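PDB 6VD9: metal cation efflux system protein CzcD from Cupriavidus metallidurans, which transports zinc and confers low-level metal resistance, probably by exporting cations from the cytoplasm, the part described here being its C-terminal domain, predicted to be cytoplasmic. Local coordinates for residues 6-11 against 58-63; 24-29 against 64-69. All blocks are in the same frame, centred on the assembly; numbering follows the deposited sequence.

Contact 1 pairs the two main helices of the domain, and contact 2 joins the outer strand 18-28 to the turn that carries helix 53-64 into strand 68-74. Their centres lie about 10 Å apart. The chain continues directly from residues 58-63 into 64-69, and Leu60 O probably accepts a hydrogen bond from Ile66 N at 3.0 Å. Phe64 reaches back between the helices, with its CE2 3.6 Å from Met59 SD. The nickel ion is bound by His22, His39 and Glu74, one on each strand of the sheet and none within either contact. Val69 O of segment 64-69 is hydrogen-bonded to NE2 of His39 of the second subunit.

Contact 1: residues 6-11 against 58-63; sequences AEVEKQ and QMLADK
Gln11 packs against Met59 with the aliphatic root of its side chain and reaches Lys63 with its amide end, so one residue serves both the tight and the loose half of this helix pair. The segments run nearly antiparallel, at 150°, and their axes come no closer than 11.1 Å. At that spacing side chains must bridge the gap, and only 193 Å² is buried.

The close packing lies around Met59. Its CG stands anti to the backbone N (chi1 170°), and bends at the next two torsions curl the thioether toward helix 5-13. Met59 SD thereby rests 3.6 Å from Gln11 CB, while the methyl Met59 CE turns over the backbone carbonyl, 3.8 Å from Gln11 O. The same oxygen accepts a hydrogen bond from the hydroxyl of Thr15. Deeper in, the branch tips Val8 CG1 and Leu60 CD2 meet at 4.3 Å, a light touch between two buried residues. Val8 also packs on Ile26, and Leu60 on Val69 and Ile71, which ties both helices to the sheet beneath them. Phe64 fills in alongside, touched by Glu7, Val8, Gln11 and Met59.

The solvent side is held more loosely. Lys63, extended beyond CG, crosses the Gln11 side chain at about a right angle and offers NZ to Gln11 OE1 in a weak hydrogen bond of 3.3 Å. The other half of the same amide turns back along its own helix, where Gln11 NE2 donates to Glu7 OE1, again weakly, at 3.5 Å.

The amide of Gln11 thus stands between Lys63 and Glu7, oxygen to the ammonium and N-H to the carboxylate, a polarity that suits both charges. Both links are long, which suggests that packing around Met59, Val8 and Phe64 contributes more to cohesion.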
# COMPACT_ATOMS: atom_id res chain seq x y z
N ALA A 6 -8.64 9.78 15.25
CA ALA A 6 -7.99 11.12 15.27
C ALA A 6 -6.49 11.02 15.54
O ALA A 6 -5.76 11.75 14.91
CB ALA A 6 -8.63 12.04 16.28
N GLU A 7 -6.07 10.19 16.51
CA GLU A 7 -4.66 10.03 16.86
C GLU A 7 -4.01 9.38 15.65
O GLU A 7 -2.89 9.75 15.41
CB GLU A 7 -4.46 9.16 18.11
CG GLU A 7 -4.44 9.92 19.42
CD GLU A 7 -3.60 11.18 19.44
OE1 GLU A 7 -2.39 11.08 19.22
OE2 GLU A 7 -4.19 12.25 19.65
N VAL A 8 -4.66 8.42 15.00
CA VAL A 8 -4.05 7.72 13.83
C VAL A 8 -3.75 8.78 12.76
O VAL A 8 -2.62 8.88 12.33
CB VAL A 8 -4.91 6.56 13.29
CG1 VAL A 8 -4.30 5.95 12.04
CG2 VAL A 8 -5.16 5.50 14.36
N GLU A 9 -4.74 9.60 12.42
CA GLU A 9 -4.57 10.72 11.44
C GLU A 9 -3.43 11.63 11.88
O GLU A 9 -2.53 11.94 11.06
CB GLU A 9 -5.89 11.50 11.29
CG GLU A 9 -7.05 10.64 10.80
CD GLU A 9 -8.38 11.32 11.03
OE1 GLU A 9 -8.43 12.22 11.92
OE2 GLU A 9 -9.33 10.99 10.31
N LYS A 10 -3.44 12.09 13.12
CA LYS A 10 -2.40 13.00 13.66
C LYS A 10 -1.05 12.31 13.50
O LYS A 10 -0.09 12.96 13.08
CB LYS A 10 -2.69 13.35 15.13
CG LYS A 10 -1.62 14.16 15.86
CD LYS A 10 -2.04 14.76 17.24
CE LYS A 10 -0.91 15.59 17.83
NZ LYS A 10 -1.20 16.15 19.18
N GLN A 11 -0.95 11.03 13.86
CA GLN A 11 0.38 10.39 13.88
C GLN A 11 0.88 10.19 12.44
O GLN A 11 2.11 10.22 12.27
CB GLN A 11 0.35 9.09 14.69
CG GLN A 11 0.12 9.35 16.16
CD GLN A 11 1.13 10.31 16.73
OE1 GLN A 11 2.32 10.27 16.40
NE2 GLN A 11 0.65 11.21 17.57
N GLN A 58 6.27 1.08 12.09
CA GLN A 58 6.74 1.07 13.51
C GLN A 58 5.71 1.81 14.38
O GLN A 58 5.24 1.24 15.38
CB GLN A 58 8.15 1.67 13.58
CG GLN A 58 8.71 1.86 14.99
CD GLN A 58 9.99 2.67 14.99
OE1 GLN A 58 10.13 3.72 14.33
NE2 GLN A 58 10.96 2.21 15.76
N MET A 59 5.24 2.97 13.93
CA MET A 59 4.31 3.82 14.70
C MET A 59 2.95 3.12 14.80
O MET A 59 2.30 3.17 15.87
CB MET A 59 4.20 5.21 14.06
CG MET A 59 3.10 6.06 14.65
SD MET A 59 1.51 5.75 13.91
CE MET A 59 1.76 6.39 12.24
N LEU A 60 2.48 2.47 13.73
CA LEU A 60 1.12 1.88 13.72
C LEU A 60 1.08 0.66 14.66
O LEU A 60 0.07 0.47 15.34
CB LEU A 60 0.74 1.53 12.29
CG LEU A 60 0.48 2.74 11.40
CD1 LEU A 60 0.40 2.32 9.95
CD2 LEU A 60 -0.80 3.46 11.85
N ALA A 61 2.19 -0.06 14.71
CA ALA A 61 2.34 -1.24 15.59
C ALA A 61 2.40 -0.75 17.04
O ALA A 61 1.58 -1.21 17.84
CB ALA A 61 3.52 -2.04 15.19
N ASP A 62 3.27 0.22 17.32
CA ASP A 62 3.60 0.65 18.71
C ASP A 62 2.44 1.42 19.34
O ASP A 62 2.13 1.17 20.53
CB ASP A 62 4.85 1.52 18.74
CG ASP A 62 6.10 0.76 18.39
OD1 ASP A 62 6.15 -0.45 18.70
OD2 ASP A 62 7.00 1.37 17.78
N LYS A 63 1.85 2.35 18.60
CA LYS A 63 0.87 3.30 19.15
C LYS A 63 -0.54 2.72 19.07
O LYS A 63 -1.36 3.12 19.91
CB LYS A 63 1.07 4.65 18.47
CG LYS A 63 2.50 5.18 18.56
CD LYS A 63 2.63 6.68 18.43
CE LYS A 63 3.89 7.22 19.06
NZ LYS A 63 4.19 8.59 18.61

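Contact 2: residues 24-29 against 64-69; sequences LHIWAL and FDITHV
Ile26 meets Ile66, and Leu29 meets His68, across two pieces of an αββαβ domain of the ferredoxin-like kind found in the cytoplasmic part of cation diffusion facilitators. In this sheet strand 34-42 lies between 18-28 and 68-74. The nearest CA atoms of the segments are correspondingly far apart, with Ile26 CA and Ile66 CA at 9.2 Å, and no hydrogen bond joins the segments.

The backbone bonding runs instead through neighbours. Trp27 pairs with Ser35 and His68 with Leu36, so the middle strand is shared by both sides. Just before strand 68-74, the chain leaves helix 53-64 at Asp65, whose positive phi of 61° lets the chain turn, with Ile66 bonded back to Leu60 of that helix through the backbone.

Apolar packing is the first kind of direct contact. The branch methyl Ile26 CG2 lies 4.2 Å from Ile66 CD1, the tip of the longer arm, so a side branch meets a chain end. Val8 of helix 5-13 also packs on Ile26, and the pair therefore belongs to the layer between sheet and helices. Trp27, the next residue along the strand, meets the ring of Trp27 from the second subunit, placing this part of the strand at the dimer interface as well.

The second kind is a CH-pi contact just beyond the end of strand 18-28. Leu29 has CG beside its backbone N (chi1 -61°), which sends a methyl over the imidazole of His68. Leu29 CD1 sits 4.0 Å from the ring centroid and only 15° off the normal, so it covers a face and not an edge. Its position is offset toward the rim: Leu29 CD1 is 3.9 Å from both CG and CD2 of His68.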
# COMPACT_ATOMS: atom_id res chain seq x y z
N LEU A 24 -8.02 6.58 4.04
CA LEU A 24 -7.65 5.81 5.25
C LEU A 24 -8.84 4.92 5.57
O LEU A 24 -9.97 5.48 5.75
CB LEU A 24 -7.31 6.74 6.42
CG LEU A 24 -7.05 6.08 7.76
CD1 LEU A 24 -5.81 5.14 7.68
CD2 LEU A 24 -6.78 7.15 8.81
N HIS A 25 -8.63 3.63 5.62
CA HIS A 25 -9.65 2.65 6.07
C HIS A 25 -9.09 1.77 7.17
O HIS A 25 -7.96 1.26 7.05
CB HIS A 25 -10.20 1.81 4.91
CG HIS A 25 -10.71 2.61 3.77
ND1 HIS A 25 -11.99 3.13 3.73
CD2 HIS A 25 -10.15 2.90 2.57
CE1 HIS A 25 -12.17 3.75 2.58
NE2 HIS A 25 -11.07 3.60 1.85
N ILE A 26 -9.85 1.62 8.25
CA ILE A 26 -9.39 0.82 9.42
C ILE A 26 -10.62 0.01 9.84
O ILE A 26 -11.70 0.60 10.06
CB ILE A 26 -8.81 1.66 10.57
CG1 ILE A 26 -7.70 2.63 10.17
CG2 ILE A 26 -8.31 0.74 11.68
CD1 ILE A 26 -7.18 3.44 11.35
N TRP A 27 -10.49 -1.30 9.74
CA TRP A 27 -11.62 -2.23 9.96
C TRP A 27 -11.10 -3.46 10.69
O TRP A 27 -9.88 -3.67 10.69
CB TRP A 27 -12.29 -2.57 8.64
CG TRP A 27 -11.58 -3.53 7.74
CD1 TRP A 27 -11.91 -4.84 7.54
CD2 TRP A 27 -10.51 -3.25 6.82
NE1 TRP A 27 -11.10 -5.41 6.59
CE2 TRP A 27 -10.23 -4.45 6.13
CE3 TRP A 27 -9.74 -2.11 6.52
CZ2 TRP A 27 -9.23 -4.55 5.16
CZ3 TRP A 27 -8.76 -2.20 5.55
CH2 TRP A 27 -8.51 -3.40 4.88
N ALA A 28 -12.01 -4.26 11.26
CA ALA A 28 -11.68 -5.49 12.01
C ALA A 28 -11.71 -6.68 11.04
O ALA A 28 -12.67 -6.81 10.29
CB ALA A 28 -12.65 -5.68 13.16
N LEU A 29 -10.65 -7.49 11.04
CA LEU A 29 -10.63 -8.80 10.35
C LEU A 29 -11.47 -9.79 11.16
O LEU A 29 -11.77 -9.49 12.34
CB LEU A 29 -9.18 -9.28 10.24
CG LEU A 29 -8.25 -8.37 9.44
CD1 LEU A 29 -6.81 -8.84 9.57
CD2 LEU A 29 -8.67 -8.32 7.98
N PHE A 64 -0.86 1.87 18.08
CA PHE A 64 -2.26 1.46 17.81
C PHE A 64 -2.41 -0.06 17.76
O PHE A 64 -3.54 -0.49 17.58
CB PHE A 64 -2.78 2.12 16.52
CG PHE A 64 -2.64 3.61 16.56
CD1 PHE A 64 -3.47 4.35 17.41
CD2 PHE A 64 -1.67 4.28 15.84
CE1 PHE A 64 -3.32 5.72 17.50
CE2 PHE A 64 -1.52 5.65 15.94
CZ PHE A 64 -2.35 6.37 16.76
N ASP A 65 -1.32 -0.85 17.85
CA ASP A 65 -1.39 -2.33 17.77
C ASP A 65 -1.96 -2.74 16.42
O ASP A 65 -2.70 -3.78 16.35
CB ASP A 65 -2.13 -2.90 18.99
CG ASP A 65 -1.45 -2.52 20.31
OD1 ASP A 65 -0.25 -2.86 20.49
OD2 ASP A 65 -2.12 -1.86 21.14
N ILE A 66 -1.61 -1.99 15.36
CA ILE A 66 -2.06 -2.31 13.98
C ILE A 66 -0.87 -2.88 13.22
O ILE A 66 0.14 -2.16 13.03
CB ILE A 66 -2.66 -1.08 13.28
CG1 ILE A 66 -3.82 -0.50 14.08
CG2 ILE A 66 -3.07 -1.43 11.85
CD1 ILE A 66 -4.48 0.73 13.46
N THR A 67 -0.94 -4.15 12.85
CA THR A 67 0.19 -4.85 12.20
C THR A 67 -0.22 -5.43 10.83
O THR A 67 0.64 -6.09 10.22
CB THR A 67 0.77 -5.95 13.09
OG1 THR A 67 -0.24 -6.93 13.27
CG2 THR A 67 1.23 -5.45 14.44
N HIS A 68 -1.48 -5.25 10.41
CA HIS A 68 -1.97 -5.66 9.07
C HIS A 68 -2.16 -4.37 8.28
O HIS A 68 -3.21 -3.75 8.46
CB HIS A 68 -3.27 -6.46 9.16
CG HIS A 68 -3.08 -7.86 9.64
ND1 HIS A 68 -2.94 -8.17 10.98
CD2 HIS A 68 -2.98 -9.02 8.96
CE1 HIS A 68 -2.75 -9.48 11.12
NE2 HIS A 68 -2.77 -10.03 9.88
N VAL A 69 -1.13 -3.95 7.55
CA VAL A 69 -1.06 -2.60 6.92
C VAL A 69 -0.76 -2.71 5.42
O VAL A 69 0.08 -3.51 5.00
CB VAL A 69 -0.00 -1.77 7.67
CG1 VAL A 69 0.42 -0.52 6.93
CG2 VAL A 69 -0.47 -1.44 9.07